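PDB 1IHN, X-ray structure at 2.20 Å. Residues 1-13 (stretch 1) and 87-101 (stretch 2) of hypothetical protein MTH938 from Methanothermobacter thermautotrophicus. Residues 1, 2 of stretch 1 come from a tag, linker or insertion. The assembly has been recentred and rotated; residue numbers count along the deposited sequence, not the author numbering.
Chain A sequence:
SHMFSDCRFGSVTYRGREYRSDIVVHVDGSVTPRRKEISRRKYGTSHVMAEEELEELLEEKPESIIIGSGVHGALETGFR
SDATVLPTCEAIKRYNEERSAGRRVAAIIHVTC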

# COMPACT_ATOMS: atom_id res chain seq x y z
N SER A 1 8.86 8.64 -14.23
CA SER A 1 8.18 9.24 -13.04
C SER A 1 7.18 8.27 -12.43
O SER A 1 6.10 8.06 -12.99
CB SER A 1 7.46 10.53 -13.44
OG SER A 1 6.81 11.13 -12.33
N HIS A 2 7.53 7.69 -11.29
CA HIS A 2 6.66 6.74 -10.60
C HIS A 2 5.87 7.43 -9.49
O HIS A 2 6.23 7.33 -8.31
CB HIS A 2 7.49 5.59 -10.02
CG HIS A 2 8.47 5.00 -10.98
ND1 HIS A 2 8.21 4.88 -12.33
CD2 HIS A 2 9.69 4.46 -10.79
CE1 HIS A 2 9.23 4.29 -12.93
NE2 HIS A 2 10.14 4.02 -12.02
N MSE A 3 4.80 8.11 -9.87
CA MSE A 3 3.97 8.85 -8.92
C MSE A 3 2.50 8.47 -8.93
O MSE A 3 1.97 7.99 -9.93
CB MSE A 3 4.02 10.35 -9.23
CG MSE A 3 5.39 10.97 -9.33
SE MSE A 3 6.21 11.13 -7.62
CE MSE A 3 7.92 10.36 -8.05
N PHE A 4 1.85 8.72 -7.79
CA PHE A 4 0.41 8.54 -7.67
C PHE A 4 -0.07 9.91 -8.13
O PHE A 4 0.54 10.93 -7.80
CB PHE A 4 -0.02 8.32 -6.22
CG PHE A 4 0.21 6.91 -5.72
CD1 PHE A 4 1.37 6.58 -5.02
CD2 PHE A 4 -0.75 5.92 -5.95
CE1 PHE A 4 1.57 5.28 -4.55
CE2 PHE A 4 -0.56 4.62 -5.48
CZ PHE A 4 0.60 4.30 -4.78
N SER A 5 -1.16 9.96 -8.89
CA SER A 5 -1.67 11.24 -9.37
C SER A 5 -3.15 11.42 -9.08
O SER A 5 -3.78 12.35 -9.58
CB SER A 5 -1.41 11.38 -10.87
OG SER A 5 -1.98 10.29 -11.59
N ASP A 6 -3.71 10.54 -8.26
CA ASP A 6 -5.11 10.63 -7.92
C ASP A 6 -5.53 9.64 -6.84
O ASP A 6 -5.13 8.48 -6.85
CB ASP A 6 -5.98 10.43 -9.15
CG ASP A 6 -7.46 10.62 -8.86
OD1 ASP A 6 -8.21 9.62 -8.85
OD2 ASP A 6 -7.86 11.78 -8.62
N CYS A 7 -6.33 10.14 -5.90
CA CYS A 7 -6.83 9.33 -4.80
C CYS A 7 -8.28 9.73 -4.56
O CYS A 7 -8.62 10.91 -4.58
CB CYS A 7 -6.01 9.58 -3.53
SG CYS A 7 -6.51 8.56 -2.10
N ARG A 8 -9.12 8.73 -4.36
CA ARG A 8 -10.54 8.93 -4.10
C ARG A 8 -11.08 7.58 -3.66
O ARG A 8 -10.42 6.56 -3.87
CB ARG A 8 -11.26 9.39 -5.37
CG ARG A 8 -11.10 8.44 -6.55
CD ARG A 8 -11.69 9.04 -7.81
NE ARG A 8 -11.10 10.33 -8.13
CZ ARG A 8 -11.37 11.03 -9.23
NH1 ARG A 8 -12.23 10.56 -10.12
NH2 ARG A 8 -10.78 12.20 -9.44
N PHE A 9 -12.25 7.55 -3.03
CA PHE A 9 -12.79 6.28 -2.58
C PHE A 9 -12.84 5.30 -3.74
O PHE A 9 -13.26 5.66 -4.84
CB PHE A 9 -14.20 6.43 -2.00
CG PHE A 9 -14.72 5.16 -1.39
CD1 PHE A 9 -14.38 4.81 -0.08
CD2 PHE A 9 -15.52 4.29 -2.12
CE1 PHE A 9 -14.83 3.61 0.48
CE2 PHE A 9 -15.97 3.09 -1.57
CZ PHE A 9 -15.62 2.75 -0.27
N GLY A 10 -12.41 4.07 -3.49
CA GLY A 10 -12.44 3.04 -4.51
C GLY A 10 -11.47 3.19 -5.67
O GLY A 10 -11.50 2.37 -6.58
N SER A 11 -10.61 4.20 -5.65
CA SER A 11 -9.68 4.37 -6.76
C SER A 11 -8.44 5.24 -6.53
O SER A 11 -8.51 6.30 -5.89
CB SER A 11 -10.43 4.89 -7.98
OG SER A 11 -9.58 5.00 -9.10
N VAL A 12 -7.32 4.79 -7.06
CA VAL A 12 -6.06 5.52 -7.00
C VAL A 12 -5.42 5.41 -8.37
O VAL A 12 -5.67 4.46 -9.11
CB VAL A 12 -5.07 4.93 -5.94
CG1 VAL A 12 -5.58 5.22 -4.54
CG2 VAL A 12 -4.90 3.44 -6.15
N THR A 13 -4.61 6.40 -8.73
CA THR A 13 -3.93 6.40 -10.02
C THR A 13 -2.43 6.42 -9.79
O THR A 13 -1.90 7.30 -9.11
CB THR A 13 -4.34 7.62 -10.86
OG1 THR A 13 -5.74 7.56 -11.15
CG2 THR A 13 -3.56 7.65 -12.17
N PRO A 87 -3.90 7.08 6.27
CA PRO A 87 -5.11 6.97 5.46
C PRO A 87 -4.58 7.02 4.03
O PRO A 87 -3.62 7.74 3.75
CB PRO A 87 -5.89 8.22 5.84
CG PRO A 87 -5.51 8.42 7.28
CD PRO A 87 -4.01 8.17 7.25
N THR A 88 -5.19 6.25 3.14
CA THR A 88 -4.73 6.17 1.76
C THR A 88 -4.39 7.48 1.05
O THR A 88 -3.29 7.62 0.50
CB THR A 88 -5.73 5.37 0.90
OG1 THR A 88 -5.87 4.06 1.46
CG2 THR A 88 -5.22 5.22 -0.52
N CYS A 89 -5.30 8.44 1.04
CA CYS A 89 -5.00 9.69 0.35
C CYS A 89 -3.83 10.45 0.98
O CYS A 89 -3.22 11.31 0.33
CB CYS A 89 -6.26 10.55 0.24
SG CYS A 89 -7.53 9.84 -0.87
N GLU A 90 -3.51 10.14 2.23
CA GLU A 90 -2.37 10.77 2.90
C GLU A 90 -1.14 9.89 2.62
O GLU A 90 -0.01 10.37 2.57
CB GLU A 90 -2.59 10.85 4.41
CG GLU A 90 -3.41 12.05 4.86
CD GLU A 90 -3.75 12.02 6.34
OE1 GLU A 90 -2.83 11.85 7.17
OE2 GLU A 90 -4.95 12.17 6.67
N ALA A 91 -1.39 8.61 2.42
CA ALA A 91 -0.32 7.66 2.15
C ALA A 91 0.34 7.89 0.80
O ALA A 91 1.56 7.79 0.68
CB ALA A 91 -0.85 6.23 2.23
N ILE A 92 -0.46 8.20 -0.22
CA ILE A 92 0.08 8.42 -1.56
C ILE A 92 0.92 9.68 -1.64
O ILE A 92 1.86 9.76 -2.42
CB ILE A 92 -1.03 8.51 -2.64
CG1 ILE A 92 -1.94 9.71 -2.36
CG2 ILE A 92 -1.82 7.23 -2.68
CD1 ILE A 92 -2.77 10.09 -3.56
N LYS A 93 0.57 10.68 -0.83
CA LYS A 93 1.32 11.92 -0.81
C LYS A 93 2.70 11.63 -0.25
O LYS A 93 3.71 12.09 -0.78
CB LYS A 93 0.63 12.97 0.07
CG LYS A 93 -0.66 13.54 -0.49
CD LYS A 93 -1.18 14.67 0.39
CE LYS A 93 -2.52 15.20 -0.10
NZ LYS A 93 -3.05 16.28 0.78
N ARG A 94 2.72 10.87 0.84
CA ARG A 94 3.95 10.50 1.52
C ARG A 94 4.82 9.64 0.60
O ARG A 94 6.05 9.77 0.60
CB ARG A 94 3.63 9.72 2.80
CG ARG A 94 4.85 9.31 3.62
CD ARG A 94 5.57 10.53 4.20
NE ARG A 94 4.76 11.21 5.21
CZ ARG A 94 4.66 10.82 6.47
NH1 ARG A 94 5.33 9.76 6.91
NH2 ARG A 94 3.88 11.49 7.31
N TYR A 95 4.18 8.77 -0.17
CA TYR A 95 4.89 7.91 -1.11
C TYR A 95 5.55 8.77 -2.17
O TYR A 95 6.74 8.60 -2.48
CB TYR A 95 3.93 6.93 -1.79
CG TYR A 95 4.58 6.16 -2.93
CD1 TYR A 95 5.21 4.93 -2.70
CD2 TYR A 95 4.62 6.70 -4.22
CE1 TYR A 95 5.85 4.26 -3.75
CE2 TYR A 95 5.26 6.03 -5.26
CZ TYR A 95 5.88 4.82 -5.02
OH TYR A 95 6.53 4.19 -6.06
N ASN A 96 4.78 9.70 -2.74
CA ASN A 96 5.31 10.58 -3.78
C ASN A 96 6.49 11.35 -3.22
O ASN A 96 7.48 11.59 -3.92
CB ASN A 96 4.23 11.54 -4.29
CG ASN A 96 3.22 10.86 -5.21
OD1 ASN A 96 3.50 9.81 -5.81
ND2 ASN A 96 2.04 11.46 -5.34
N GLU A 97 6.40 11.74 -1.95
CA GLU A 97 7.46 12.47 -1.28
C GLU A 97 8.77 11.71 -1.32
O GLU A 97 9.77 12.20 -1.84
CB GLU A 97 7.10 12.72 0.18
CG GLU A 97 6.47 14.06 0.48
CD GLU A 97 6.15 14.20 1.95
OE1 GLU A 97 7.07 13.98 2.77
OE2 GLU A 97 5.00 14.54 2.28
N GLU A 98 8.76 10.52 -0.74
CA GLU A 98 9.95 9.68 -0.68
C GLU A 98 10.44 9.22 -2.05
O GLU A 98 11.64 9.23 -2.32
CB GLU A 98 9.67 8.47 0.22
CG GLU A 98 9.58 8.85 1.69
CD GLU A 98 8.82 7.84 2.52
OE1 GLU A 98 8.96 6.62 2.26
OE2 GLU A 98 8.08 8.25 3.44
N ARG A 99 9.51 8.84 -2.92
CA ARG A 99 9.88 8.41 -4.26
C ARG A 99 10.53 9.60 -4.97
O ARG A 99 11.53 9.46 -5.66
CB ARG A 99 8.64 7.94 -5.03
CG ARG A 99 8.87 7.48 -6.46
CD ARG A 99 9.83 6.31 -6.56
NE ARG A 99 11.19 6.69 -6.22
CZ ARG A 99 12.26 5.93 -6.42
NH1 ARG A 99 12.13 4.73 -6.97
NH2 ARG A 99 13.46 6.38 -6.09
N SER A 100 9.96 10.79 -4.78
CA SER A 100 10.51 12.01 -5.38
C SER A 100 11.92 12.27 -4.88
O SER A 100 12.77 12.77 -5.61
CB SER A 100 9.62 13.21 -5.06
OG SER A 100 8.44 13.20 -5.82
N ALA A 101 12.18 11.93 -3.62
CA ALA A 101 13.50 12.14 -3.03
C ALA A 101 14.47 11.03 -3.44
O ALA A 101 15.64 11.08 -3.08
CB ALA A 101 13.39 12.22 -1.52

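This is a nearly antiparallel strand-on-helix packing, locked covalently by a disulfide at one end, held in register by an asparagine that bonds to the strand backbone, and filled between these points by an aromatic and aliphatic cluster. The axes of strand 4-8 and helix 88-100 approach to 8.3 Å with their N-to-C directions at 163°, so the start of stretch 1 lies against the end of the helix and Cys 7 against its first turn. The CA register follows this order: Met 3 CA to Asn 96 CA is 5.6 Å, Phe 4 CA to Ile 92 CA 6.1 Å, and Cys 7 CA to Cys 89 CA 5.5 Å. The two stretches together bury 650 Å².

The disulfide is defined by a Cys 7 SG to Cys 89 SG distance of 2.0 Å and a chi3 of -90°, the value expected of an unstrained bridge. Cys 7 adopts chi1 t with its CA-to-CB bond toward the helix, whereas Cys 89 adopts m and points sideways. Close to the bridge, Cys 7 CB lies 3.3 Å from Ile 92 CD1, and Cys 7 SG lies 3.9 Å from Thr 88 CG2, a methyl that also meets Val 12 CG1 at 4.0 Å.

Asn 96 supplies the polar fastening. Its side-chain amide satisfies both backbone groups of one residue: Phe 4 N donates to Asn 96 OD1 at 2.8 Å with an N-H...acceptor angle of 169°, and Asn 96 ND2 donates to Phe 4 O at 2.9 Å and 148°. The first bond is nearly linear and the second more bent. Because Phe 4 uses its N and O in this way, the helix side chain engages the strand much as a neighbouring strand would. The Asn 96 CA-to-CB bond points sideways, but chi1 m and chi2 of -23° bring the amide to the strand.

Phe 4 has the largest area covered by the other stretch, 108 Å², and its ring meets two different kinds of neighbour. Ile 92 CG2 sits over one face of the Phe 4 ring, 3.8 Å from its centroid and 17° off the normal, which identifies a CH-pi contact. Toward Tyr 95 the Phe 4 ring presents its edge: the two ring centroids are 5.0 Å apart and the planes stand at 86°, an offset edge-to-face pair in which the face belongs to Tyr 95. Its closest atoms are Phe 4 CD1 and Tyr 95 CD2, at 3.3 Å.

Beyond Phe 4 the contact continues onto the last helical turn. The CA-to-CB bond of Met 3, a selenomethionine, points sideways, yet the end of the side chain comes nearer: Met 3 CE is 3.4 Å from Arg 99 CG and Met 3 SE is 3.5 Å from Ser 100 OG. That hydroxyl is hydrogen-bonded within the helix, with Ser 100 OG donating to Asn 96 O at 2.7 Å. His 2, a tag residue, adds a backbone contact, its O lying 3.2 Å from Arg 99 CG.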